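PDB 1CBK: 2-amino-4-hydroxy-6-hydroxymethyldihydropteridine pyrophosphokinase from Haemophilus influenzae, which probably catalyses the transfer of pyrophosphate from ATP to 6-hydroxymethyl-7,8-dihydropterin, a step in folate biosynthesis. Local coordinates for residues T3-L8 / V58-T63; G9-T14 / P52-A57; S30-V35 / T63-L68; S39-K44 / M155-P160. All blocks are in the same frame, centred on the assembly; numbering follows the deposited sequence.

Contact 1. Residues T3-L8 / V58-T63; sequences TAYIAL and VAKIET
Ala4 and Ile61 face each other as a hydrogen-bonded pair, Ala4 N donating to Ile61 O at 2.9 Å and Ile61 N returning to Ala4 O at 3.0 Å. Two residues along, Ile6 and Ala59 repeat the pattern, the Ile6 N to Ala59 O bond measuring 2.9 Å. Between these rungs Tyr5 and Lys60 form a non-hydrogen-bonded pair, and the two strands run antiparallel with 156° between their directions. The side chains of Thr3, Tyr5, Ala7, Val58, Lys60 and Glu62 lie on one face of the sheet. There the Lys60 chain leaves with CG anti to the backbone N (chi1 177°), stays extended and lies side by side with the tyrosine. Lys60 CG touches Tyr5 CE1 at 3.7 Å, while Thr3 CG2 meets Lys60 CE at 3.8 Å. Beyond the ring a single water links the two polar ends, 2.9 Å from Tyr5 OH and accepting from Lys60 NZ. Val58 CG1 sits at the edge of the same ring, near its plane, and helix 122-131 covers this side through Pro127 and Leu128. The side chains meeting on the other face are aliphatic. Ile6 CD1 and Ile61 CD1 meet at 3.6 Å, Ala4 CB rests against Ile61 CG1, and Leu8 CD1 reaches Ala59 CB. Helix 15-27 packs here with Leu23 and Ile26. Two central strands of the antiparallel sheet of a ferredoxin-like fold are thus joined by backbone bonds between two unlike layers: a hydrocarbon one, and one in which the lysine's aliphatic chain runs beside the tyrosine while its ammonium remains hydrated.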
# COMPACT_ATOMS: atom_id res chain seq x y z
N THR A 3 -20.53 9.09 -8.99
CA THR A 3 -20.25 7.68 -9.13
C THR A 3 -19.08 7.39 -8.19
O THR A 3 -18.03 8.02 -8.29
CB THR A 3 -19.83 7.35 -10.56
OG1 THR A 3 -20.92 7.65 -11.44
CG2 THR A 3 -19.44 5.88 -10.71
N ALA A 4 -19.28 6.47 -7.24
CA ALA A 4 -18.23 6.12 -6.30
C ALA A 4 -17.97 4.63 -6.40
O ALA A 4 -18.81 3.87 -6.85
CB ALA A 4 -18.62 6.50 -4.89
N TYR A 5 -16.77 4.22 -6.01
CA TYR A 5 -16.37 2.81 -6.05
C TYR A 5 -15.99 2.42 -4.64
O TYR A 5 -15.26 3.14 -3.96
CB TYR A 5 -15.20 2.61 -7.02
CG TYR A 5 -15.63 2.73 -8.46
CD1 TYR A 5 -16.19 1.63 -9.12
CD2 TYR A 5 -15.53 3.95 -9.15
CE1 TYR A 5 -16.65 1.73 -10.44
CE2 TYR A 5 -15.99 4.07 -10.47
CZ TYR A 5 -16.55 2.96 -11.11
OH TYR A 5 -17.03 3.06 -12.39
N ILE A 6 -16.56 1.30 -4.20
CA ILE A 6 -16.33 0.78 -2.85
C ILE A 6 -15.68 -0.60 -2.91
O ILE A 6 -16.14 -1.48 -3.66
CB ILE A 6 -17.67 0.71 -2.07
CG1 ILE A 6 -18.26 2.13 -1.96
CG2 ILE A 6 -17.48 0.08 -0.67
CD1 ILE A 6 -19.68 2.15 -1.51
N ALA A 7 -14.60 -0.78 -2.16
CA ALA A 7 -13.90 -2.06 -2.10
C ALA A 7 -14.41 -2.82 -0.87
O ALA A 7 -14.61 -2.22 0.19
CB ALA A 7 -12.37 -1.84 -1.99
N LEU A 8 -14.67 -4.11 -1.03
CA LEU A 8 -15.15 -4.94 0.08
C LEU A 8 -14.24 -6.16 0.24
O LEU A 8 -13.85 -6.78 -0.74
CB LEU A 8 -16.59 -5.45 -0.17
CG LEU A 8 -17.74 -4.50 -0.50
CD1 LEU A 8 -17.78 -4.20 -2.00
CD2 LEU A 8 -19.04 -5.13 -0.03
N VAL A 58 -15.71 -5.32 -5.59
CA VAL A 58 -15.76 -3.86 -5.74
C VAL A 58 -17.17 -3.57 -6.23
O VAL A 58 -17.65 -4.24 -7.15
CB VAL A 58 -14.71 -3.30 -6.80
CG1 VAL A 58 -14.89 -1.77 -6.97
CG2 VAL A 58 -13.26 -3.57 -6.33
N ALA A 59 -17.82 -2.61 -5.60
CA ALA A 59 -19.18 -2.20 -5.96
C ALA A 59 -19.18 -0.77 -6.52
O ALA A 59 -18.40 0.08 -6.09
CB ALA A 59 -20.10 -2.28 -4.73
N LYS A 60 -20.06 -0.52 -7.48
CA LYS A 60 -20.19 0.79 -8.09
C LYS A 60 -21.50 1.38 -7.64
O LYS A 60 -22.55 0.71 -7.75
CB LYS A 60 -20.18 0.67 -9.62
CG LYS A 60 -20.39 1.98 -10.39
CD LYS A 60 -20.48 1.70 -11.91
CE LYS A 60 -20.75 2.97 -12.69
NZ LYS A 60 -20.74 2.73 -14.17
N ILE A 61 -21.47 2.60 -7.10
CA ILE A 61 -22.70 3.25 -6.65
C ILE A 61 -22.82 4.67 -7.22
O ILE A 61 -21.83 5.24 -7.65
CB ILE A 61 -22.81 3.38 -5.09
CG1 ILE A 61 -21.66 4.22 -4.53
CG2 ILE A 61 -22.92 2.00 -4.41
CD1 ILE A 61 -21.85 4.61 -3.07
N GLU A 62 -24.05 5.20 -7.22
CA GLU A 62 -24.37 6.57 -7.66
C GLU A 62 -24.99 7.11 -6.41
O GLU A 62 -25.97 6.55 -5.90
CB GLU A 62 -25.38 6.55 -8.80
CG GLU A 62 -24.78 5.99 -10.10
CD GLU A 62 -25.79 5.78 -11.26
OE1 GLU A 62 -27.02 5.91 -11.07
OE2 GLU A 62 -25.30 5.49 -12.38
N THR A 63 -24.37 8.13 -5.82
CA THR A 63 -24.87 8.68 -4.59
C THR A 63 -24.87 10.20 -4.54
O THR A 63 -24.13 10.88 -5.28
CB THR A 63 -24.03 8.12 -3.39
OG1 THR A 63 -24.63 8.50 -2.14
CG2 THR A 63 -22.61 8.65 -3.41
O HOH W 1 -18.05 1.55 -14.64

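Contact 2. Residues G9-T14 / P52-A57; sequences GSNLNT and PDYVNA. With ROI (7,8-dihydro-7,7-dimethyl-6-hydroxypterin), chain D.
Asn11 ND2 donates to Pro52 O at 2.9 Å, a nearly straight bond (174°) with the acceptor in the plane of the amide. Ser10 and Val55 exchange backbone bonds as an antiparallel hydrogen-bonded pair, the shorter running from Val55 N to Ser10 O at 2.8 Å. Beside them Asn56 grips the pterin with both ends of its amide: its OD1 accepts from ROI N3 at 3.0 Å, and its ND2 donates to ROI O4 at 2.8 Å. A second partner steadies each end, Ser43 OG at OD1 and Leu8 O at ND2. The packing centres on Tyr54. Over one face of its ring lies Asn11, with CB 3.5 Å from the ring centroid in a CH-pi contact and the amide stacked only 7° from the ring plane. With chi1 at 76°, Asn11 CG stands between the backbone N and the carbonyl carbon, above the tyrosine. ROI occupies the opposite face, its C8A over the ring centre. Arg92 ties the layers together, its backbone N bonding Asn11 OD1 and its NE bonding Tyr54 OH, which also bonds Gln51. Further out, Pro52 CB touches Asn11 O at 3.6 Å, and the bare CA of Gly9 lies 3.5 Å from Asn56 ND2. An amide, the tyrosine and the ligand are thereby layered at the ends of two sheet strands, forming part of the pterin-binding pocket of the HPPK family.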
# COMPACT_ATOMS: atom_id res chain seq x y z
N GLY A 9 -13.96 -6.53 1.48
CA GLY A 9 -13.11 -7.69 1.73
C GLY A 9 -13.48 -8.36 3.04
O GLY A 9 -13.99 -7.70 3.94
N SER A 10 -13.26 -9.67 3.14
CA SER A 10 -13.57 -10.40 4.38
C SER A 10 -12.89 -11.74 4.36
O SER A 10 -12.75 -12.33 3.29
CB SER A 10 -15.09 -10.65 4.52
OG SER A 10 -15.40 -11.59 5.55
N ASN A 11 -12.43 -12.21 5.51
CA ASN A 11 -11.86 -13.55 5.57
C ASN A 11 -12.28 -14.27 6.87
O ASN A 11 -11.67 -15.27 7.25
CB ASN A 11 -10.32 -13.57 5.40
CG ASN A 11 -9.56 -13.13 6.65
OD1 ASN A 11 -10.05 -12.34 7.46
ND2 ASN A 11 -8.33 -13.59 6.76
N LEU A 12 -13.36 -13.80 7.49
CA LEU A 12 -13.79 -14.37 8.76
C LEU A 12 -15.31 -14.48 8.87
O LEU A 12 -16.05 -13.62 8.37
CB LEU A 12 -13.25 -13.49 9.91
CG LEU A 12 -12.43 -13.96 11.12
CD1 LEU A 12 -12.72 -13.04 12.29
CD2 LEU A 12 -12.71 -15.39 11.52
N ASN A 13 -15.78 -15.56 9.48
CA ASN A 13 -17.21 -15.80 9.69
C ASN A 13 -18.06 -15.76 8.42
O ASN A 13 -19.00 -14.96 8.31
CB ASN A 13 -17.77 -14.82 10.73
CG ASN A 13 -17.17 -15.02 12.13
OD1 ASN A 13 -16.52 -16.02 12.41
ND2 ASN A 13 -17.42 -14.06 13.02
N THR A 14 -17.75 -16.66 7.50
CA THR A 14 -18.43 -16.81 6.23
C THR A 14 -18.34 -15.53 5.36
O THR A 14 -19.31 -14.80 5.19
CB THR A 14 -19.91 -17.27 6.44
OG1 THR A 14 -19.94 -18.31 7.42
CG2 THR A 14 -20.50 -17.82 5.15
N PRO A 52 -7.11 -17.12 6.94
CA PRO A 52 -7.79 -17.63 5.76
C PRO A 52 -7.69 -16.70 4.54
O PRO A 52 -7.45 -15.49 4.69
CB PRO A 52 -9.25 -17.77 6.23
CG PRO A 52 -9.13 -17.87 7.75
CD PRO A 52 -8.06 -16.89 8.06
N ASP A 53 -7.88 -17.26 3.36
CA ASP A 53 -7.89 -16.49 2.13
C ASP A 53 -9.09 -15.54 2.22
O ASP A 53 -10.12 -15.88 2.82
CB ASP A 53 -8.10 -17.40 0.93
CG ASP A 53 -6.84 -18.15 0.52
OD1 ASP A 53 -5.75 -17.89 1.08
OD2 ASP A 53 -6.96 -18.99 -0.40
N TYR A 54 -8.98 -14.39 1.56
CA TYR A 54 -10.04 -13.40 1.58
C TYR A 54 -10.99 -13.55 0.42
O TYR A 54 -10.66 -14.21 -0.57
CB TYR A 54 -9.43 -12.00 1.48
CG TYR A 54 -8.87 -11.49 2.77
CD1 TYR A 54 -7.64 -11.96 3.27
CD2 TYR A 54 -9.56 -10.54 3.51
CE1 TYR A 54 -7.12 -11.46 4.48
CE2 TYR A 54 -9.05 -10.04 4.71
CZ TYR A 54 -7.84 -10.50 5.19
OH TYR A 54 -7.39 -9.98 6.37
N VAL A 55 -12.19 -12.99 0.58
CA VAL A 55 -13.17 -12.93 -0.52
C VAL A 55 -13.28 -11.40 -0.73
O VAL A 55 -13.48 -10.63 0.23
CB VAL A 55 -14.53 -13.59 -0.20
CG1 VAL A 55 -15.48 -13.45 -1.40
CG2 VAL A 55 -14.33 -15.08 0.08
N ASN A 56 -13.03 -10.97 -1.98
CA ASN A 56 -13.02 -9.56 -2.35
C ASN A 56 -13.94 -9.19 -3.50
O ASN A 56 -14.22 -10.00 -4.37
CB ASN A 56 -11.59 -9.15 -2.76
CG ASN A 56 -10.65 -9.02 -1.58
OD1 ASN A 56 -9.79 -9.87 -1.37
ND2 ASN A 56 -10.78 -7.94 -0.83
N ALA A 57 -14.39 -7.94 -3.50
CA ALA A 57 -15.25 -7.44 -4.56
C ALA A 57 -15.16 -5.92 -4.54
O ALA A 57 -14.56 -5.33 -3.63
CB ALA A 57 -16.71 -7.90 -4.37
N1 ROI D . -5.70 -9.54 1.88
C2 ROI D . -6.61 -9.84 0.88
N2 ROI D . -6.28 -10.82 0.01
N3 ROI D . -7.79 -9.19 0.74
C4 ROI D . -8.16 -8.19 1.57
O4 ROI D . -9.27 -7.63 1.48
C4A ROI D . -7.25 -7.79 2.60
N5 ROI D . -7.56 -6.82 3.41
C6 ROI D . -6.74 -6.38 4.43
C7 ROI D . -5.30 -6.95 4.53
C16 ROI D . -4.27 -5.95 3.88
C15 ROI D . -4.94 -7.29 5.98
N8 ROI D . -5.12 -8.19 3.72
C8A ROI D . -6.00 -8.55 2.71
O9 ROI D . -7.26 -5.51 5.21

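Contact 3. Residues S30-V35 / T63-L68; sequences SNTHLV and TELSPL
A single antiparallel bridge, non-hydrogen-bonded, sets Thr32 against Thr63 with their CA atoms 4.2 Å apart, and just beyond it Glu64 N donates to Asn31 O at 2.9 Å. The two threonine side chains lie side by side and point the same way, bringing Thr32 OG1 within 2.9 Å of Thr63 OG1. The Thr63 hydroxyl is also 3.2 Å from Asn31 O. With chi1 at -172° its oxygen is anti to its own backbone N and beside the carbonyl carbon, where it accepts from Leu65 N at 3.0 Å. That bond makes an ST turn, which bends the chain where strand 54-63 gives way to the approach to helix 67-80 in the βαββαβ order of a ferredoxin-like fold. Thr32 OG1 in turn donates to Ser30 O, coming from above the carbonyl plane, 41° out of it. Asn31, between Ser30 and Thr32, adopts the left-handed backbone conformation at the entry to strand 32-43. The carbonyls of Ser30 and Asn31 and the hydroxyls of Thr32 and Thr63 form a small polar cluster, which Glu64 N and Leu65 N enter as donors. Leu65 borders it, its side chain crossing that of Thr32 at about a right angle with CD1 3.6 Å from Thr32 OG1. The same leucine also packs on Leu70 and Glu73 of the helix. At the surface, Asn31 CB and Glu64 CB meet at 4.1 Å.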
# COMPACT_ATOMS: atom_id res chain seq x y z
N SER A 30 -29.99 5.70 1.86
CA SER A 30 -30.76 6.80 1.30
C SER A 30 -29.89 7.51 0.28
O SER A 30 -28.66 7.57 0.44
CB SER A 30 -31.10 7.83 2.38
OG SER A 30 -31.88 7.26 3.41
N ASN A 31 -30.52 8.01 -0.77
CA ASN A 31 -29.86 8.79 -1.81
C ASN A 31 -28.68 8.10 -2.44
O ASN A 31 -27.75 8.76 -2.91
CB ASN A 31 -29.43 10.15 -1.24
CG ASN A 31 -30.61 11.01 -0.86
OD1 ASN A 31 -31.63 11.01 -1.54
ND2 ASN A 31 -30.49 11.73 0.25
N THR A 32 -28.77 6.77 -2.54
CA THR A 32 -27.70 5.96 -3.09
C THR A 32 -28.33 4.83 -3.87
O THR A 32 -29.38 4.32 -3.49
CB THR A 32 -26.82 5.41 -1.95
OG1 THR A 32 -26.42 6.50 -1.10
CG2 THR A 32 -25.59 4.67 -2.49
N HIS A 33 -27.73 4.50 -5.01
CA HIS A 33 -28.20 3.43 -5.87
C HIS A 33 -27.00 2.54 -6.18
O HIS A 33 -25.97 3.05 -6.63
CB HIS A 33 -28.75 4.00 -7.19
CG HIS A 33 -29.07 2.95 -8.21
ND1 HIS A 33 -29.90 1.87 -7.94
CD2 HIS A 33 -28.62 2.76 -9.48
CE1 HIS A 33 -29.94 1.07 -8.99
NE2 HIS A 33 -29.17 1.58 -9.94
N LEU A 34 -27.11 1.25 -5.89
CA LEU A 34 -26.05 0.29 -6.18
C LEU A 34 -26.19 -0.05 -7.65
O LEU A 34 -27.19 -0.66 -8.06
CB LEU A 34 -26.22 -0.99 -5.34
CG LEU A 34 -25.27 -2.18 -5.59
CD1 LEU A 34 -23.84 -1.72 -5.33
CD2 LEU A 34 -25.61 -3.36 -4.66
N VAL A 35 -25.21 0.35 -8.46
CA VAL A 35 -25.29 0.11 -9.90
C VAL A 35 -24.90 -1.29 -10.33
O VAL A 35 -25.61 -1.93 -11.10
CB VAL A 35 -24.47 1.14 -10.69
CG1 VAL A 35 -24.60 0.88 -12.18
CG2 VAL A 35 -24.93 2.53 -10.36
N THR A 63 -24.37 8.13 -5.82
CA THR A 63 -24.87 8.68 -4.59
C THR A 63 -24.87 10.20 -4.54
O THR A 63 -24.13 10.88 -5.28
CB THR A 63 -24.03 8.12 -3.39
OG1 THR A 63 -24.63 8.50 -2.14
CG2 THR A 63 -22.61 8.65 -3.41
N GLU A 64 -25.70 10.73 -3.64
CA GLU A 64 -25.78 12.16 -3.42
C GLU A 64 -25.24 12.44 -2.03
O GLU A 64 -25.23 13.60 -1.59
CB GLU A 64 -27.21 12.67 -3.60
CG GLU A 64 -27.70 12.45 -5.05
CD GLU A 64 -28.99 13.19 -5.38
OE1 GLU A 64 -29.60 13.81 -4.47
OE2 GLU A 64 -29.39 13.17 -6.56
N LEU A 65 -24.78 11.39 -1.34
CA LEU A 65 -24.18 11.56 -0.02
C LEU A 65 -22.80 12.20 -0.20
O LEU A 65 -22.11 11.91 -1.19
CB LEU A 65 -24.00 10.19 0.70
CG LEU A 65 -25.23 9.33 1.07
CD1 LEU A 65 -24.81 7.99 1.70
CD2 LEU A 65 -26.14 10.07 2.03
N SER A 66 -22.44 13.11 0.70
CA SER A 66 -21.13 13.77 0.66
C SER A 66 -20.09 12.70 1.04
O SER A 66 -20.45 11.63 1.56
CB SER A 66 -21.09 14.93 1.66
OG SER A 66 -21.01 14.44 2.98
N PRO A 67 -18.80 12.95 0.79
CA PRO A 67 -17.79 11.94 1.14
C PRO A 67 -17.83 11.50 2.61
O PRO A 67 -17.76 10.31 2.90
CB PRO A 67 -16.47 12.64 0.80
CG PRO A 67 -16.83 13.55 -0.31
CD PRO A 67 -18.18 14.10 0.09
N LEU A 68 -17.91 12.45 3.54
CA LEU A 68 -17.93 12.11 4.96
C LEU A 68 -19.22 11.42 5.41
O LEU A 68 -19.19 10.60 6.33
CB LEU A 68 -17.61 13.32 5.83
CG LEU A 68 -16.16 13.80 5.78
CD1 LEU A 68 -16.01 15.08 6.62
CD2 LEU A 68 -15.20 12.73 6.29

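Contact 4. Residues S39-K44 / M155-P160; sequences SFYKSK and MIKLNP. With ROI (7,8-dihydro-7,7-dimethyl-6-hydroxypterin), chain D.
Met155 lies against Tyr41 and Ser43, its SD 3.7 Å from Ser43 CB and its CE 4.0 Å from Tyr41 CD2. A bend at chi3 (-65°) sets that methyl beside the ring, and Phe123 and Val126 of helix 122-131 also touch the methionine. Ser43 belongs to the pterin pocket: its OG accepts from ROI N2 at 2.9 Å, and Lys44 O takes a second bond from the same amino group. Ile156 then pairs with Lys42: Lys42 N donates to Ile156 O at 2.9 Å and Ile156 N to Lys42 O. This rung adds the short strand 156-157 antiparallel to strand 32-43, as an edge of the sheet close to the C terminus. Lys157 lies side by side with Tyr41, its CD 3.8 Å from Tyr41 OH; its closer approach to Ser39, whose OG bonds Glu130, is doubtful in detail. Leu158 N donates to Phe40 O at 2.9 Å, its CD1 meets Phe40 CB, and a water accepts from Phe40 N and donates to Leu158 O. Finally Pro160, after a cis peptide bond, brings its terminal O to 4.2 Å from Phe40 CD2, while OXT bonds His20.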
# COMPACT_ATOMS: atom_id res chain seq x y z
N SER A 39 -17.50 -9.63 -9.73
CA SER A 39 -17.55 -11.03 -9.27
C SER A 39 -16.83 -11.04 -7.91
O SER A 39 -16.16 -10.06 -7.55
CB SER A 39 -16.75 -11.91 -10.23
OG SER A 39 -17.32 -11.94 -11.53
N PHE A 40 -16.99 -12.12 -7.15
CA PHE A 40 -16.34 -12.28 -5.85
C PHE A 40 -15.06 -13.07 -6.16
O PHE A 40 -15.10 -14.09 -6.86
CB PHE A 40 -17.23 -13.07 -4.89
CG PHE A 40 -18.36 -12.27 -4.27
CD1 PHE A 40 -18.77 -11.05 -4.80
CD2 PHE A 40 -19.04 -12.78 -3.16
CE1 PHE A 40 -19.85 -10.34 -4.24
CE2 PHE A 40 -20.13 -12.08 -2.59
CZ PHE A 40 -20.53 -10.86 -3.13
N TYR A 41 -13.92 -12.60 -5.62
CA TYR A 41 -12.63 -13.24 -5.88
C TYR A 41 -12.03 -13.71 -4.59
O TYR A 41 -11.96 -12.92 -3.66
CB TYR A 41 -11.64 -12.23 -6.50
CG TYR A 41 -12.02 -11.76 -7.89
CD1 TYR A 41 -12.97 -10.75 -8.07
CD2 TYR A 41 -11.46 -12.36 -9.01
CE1 TYR A 41 -13.38 -10.36 -9.34
CE2 TYR A 41 -11.86 -11.97 -10.30
CZ TYR A 41 -12.81 -10.98 -10.44
OH TYR A 41 -13.24 -10.64 -11.70
N LYS A 42 -11.59 -14.98 -4.56
CA LYS A 42 -10.93 -15.56 -3.38
C LYS A 42 -9.44 -15.29 -3.63
O LYS A 42 -8.87 -15.75 -4.63
CB LYS A 42 -11.21 -17.06 -3.29
CG LYS A 42 -10.63 -17.74 -2.02
CD LYS A 42 -11.25 -19.12 -1.85
CE LYS A 42 -10.88 -19.79 -0.53
NZ LYS A 42 -9.62 -20.59 -0.62
N SER A 43 -8.81 -14.56 -2.72
CA SER A 43 -7.43 -14.17 -2.91
C SER A 43 -6.54 -14.51 -1.72
O SER A 43 -7.01 -14.57 -0.59
CB SER A 43 -7.39 -12.65 -3.15
OG SER A 43 -7.96 -11.96 -2.03
N LYS A 44 -5.26 -14.70 -2.00
CA LYS A 44 -4.25 -15.01 -0.99
C LYS A 44 -4.15 -13.80 -0.09
O LYS A 44 -4.19 -12.65 -0.57
CB LYS A 44 -2.92 -15.24 -1.71
CG LYS A 44 -1.76 -15.58 -0.81
CD LYS A 44 -0.45 -15.71 -1.60
CE LYS A 44 0.55 -16.58 -0.84
NZ LYS A 44 1.89 -16.61 -1.49
N MET A 155 -6.04 -15.49 -8.40
CA MET A 155 -7.29 -15.40 -7.64
C MET A 155 -8.34 -16.29 -8.27
O MET A 155 -8.31 -16.53 -9.49
CB MET A 155 -7.79 -13.96 -7.57
CG MET A 155 -6.80 -13.00 -6.94
SD MET A 155 -7.53 -11.37 -6.59
CE MET A 155 -7.88 -10.78 -8.27
N ILE A 156 -9.24 -16.82 -7.44
CA ILE A 156 -10.30 -17.69 -7.94
C ILE A 156 -11.58 -16.88 -8.06
O ILE A 156 -12.02 -16.28 -7.08
CB ILE A 156 -10.59 -18.87 -6.96
CG1 ILE A 156 -9.32 -19.69 -6.72
CG2 ILE A 156 -11.72 -19.73 -7.50
CD1 ILE A 156 -8.71 -20.27 -7.98
N LYS A 157 -12.17 -16.84 -9.25
CA LYS A 157 -13.43 -16.13 -9.42
C LYS A 157 -14.55 -17.08 -8.98
O LYS A 157 -14.86 -18.06 -9.66
CB LYS A 157 -13.61 -15.73 -10.88
CG LYS A 157 -14.99 -15.24 -11.19
CD LYS A 157 -14.98 -14.02 -12.07
CE LYS A 157 -14.30 -14.24 -13.38
NZ LYS A 157 -14.91 -13.36 -14.40
N LEU A 158 -15.16 -16.78 -7.84
CA LEU A 158 -16.21 -17.63 -7.27
C LEU A 158 -17.54 -17.59 -8.01
O LEU A 158 -17.73 -16.81 -8.94
CB LEU A 158 -16.44 -17.24 -5.80
CG LEU A 158 -15.19 -17.24 -4.92
CD1 LEU A 158 -15.53 -16.71 -3.53
CD2 LEU A 158 -14.58 -18.66 -4.87
N ASN A 159 -18.48 -18.41 -7.56
CA ASN A 159 -19.81 -18.44 -8.16
C ASN A 159 -20.88 -19.11 -7.28
O ASN A 159 -20.94 -20.33 -7.28
CB ASN A 159 -19.76 -19.20 -9.51
CG ASN A 159 -21.15 -19.53 -10.07
OD1 ASN A 159 -21.39 -20.63 -10.54
ND2 ASN A 159 -22.06 -18.56 -10.02
N PRO A 160 -21.70 -18.35 -6.53
CA PRO A 160 -21.86 -16.90 -6.35
C PRO A 160 -21.22 -16.40 -5.05
O PRO A 160 -19.98 -16.41 -4.97
CB PRO A 160 -23.38 -16.72 -6.33
CG PRO A 160 -23.84 -17.91 -5.57
CD PRO A 160 -22.98 -19.02 -6.19
OXT PRO A 160 -21.97 -15.99 -4.12
N1 ROI D . -5.70 -9.54 1.88
C2 ROI D . -6.61 -9.84 0.88
N2 ROI D . -6.28 -10.82 0.01
N3 ROI D . -7.79 -9.19 0.74
C4 ROI D . -8.16 -8.19 1.57
O4 ROI D . -9.27 -7.63 1.48
C4A ROI D . -7.25 -7.79 2.60
N5 ROI D . -7.56 -6.82 3.41
C6 ROI D . -6.74 -6.38 4.43
C7 ROI D . -5.30 -6.95 4.53
C16 ROI D . -4.27 -5.95 3.88
C15 ROI D . -4.94 -7.29 5.98
N8 ROI D . -5.12 -8.19 3.72
C8A ROI D . -6.00 -8.55 2.71
O9 ROI D . -7.26 -5.51 5.21
O HOH W 2 -18.67 -14.05 -8.27

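From the N terminus, strand 2-10 is paired with strand 54-63 twice: contact 1 closes the wider loop and contact 2 nests inside it, at the end carrying the pterin. The chain between passes through helix 15-27 and strand 32-43, whose start is held to the end of strand 54-63 in contact 3; that loop crosses those of contacts 1 and 2. Contacts 1 and 3 share Thr63, with centres 9 Å apart. Contact 4 closes the longest span, bringing the C-terminal residues to the far end of strand 32-43, and its loop crosses the other three. Contacts 2 and 4 both touch the ligand, whereas contact 3 lies across the chain's centre from them.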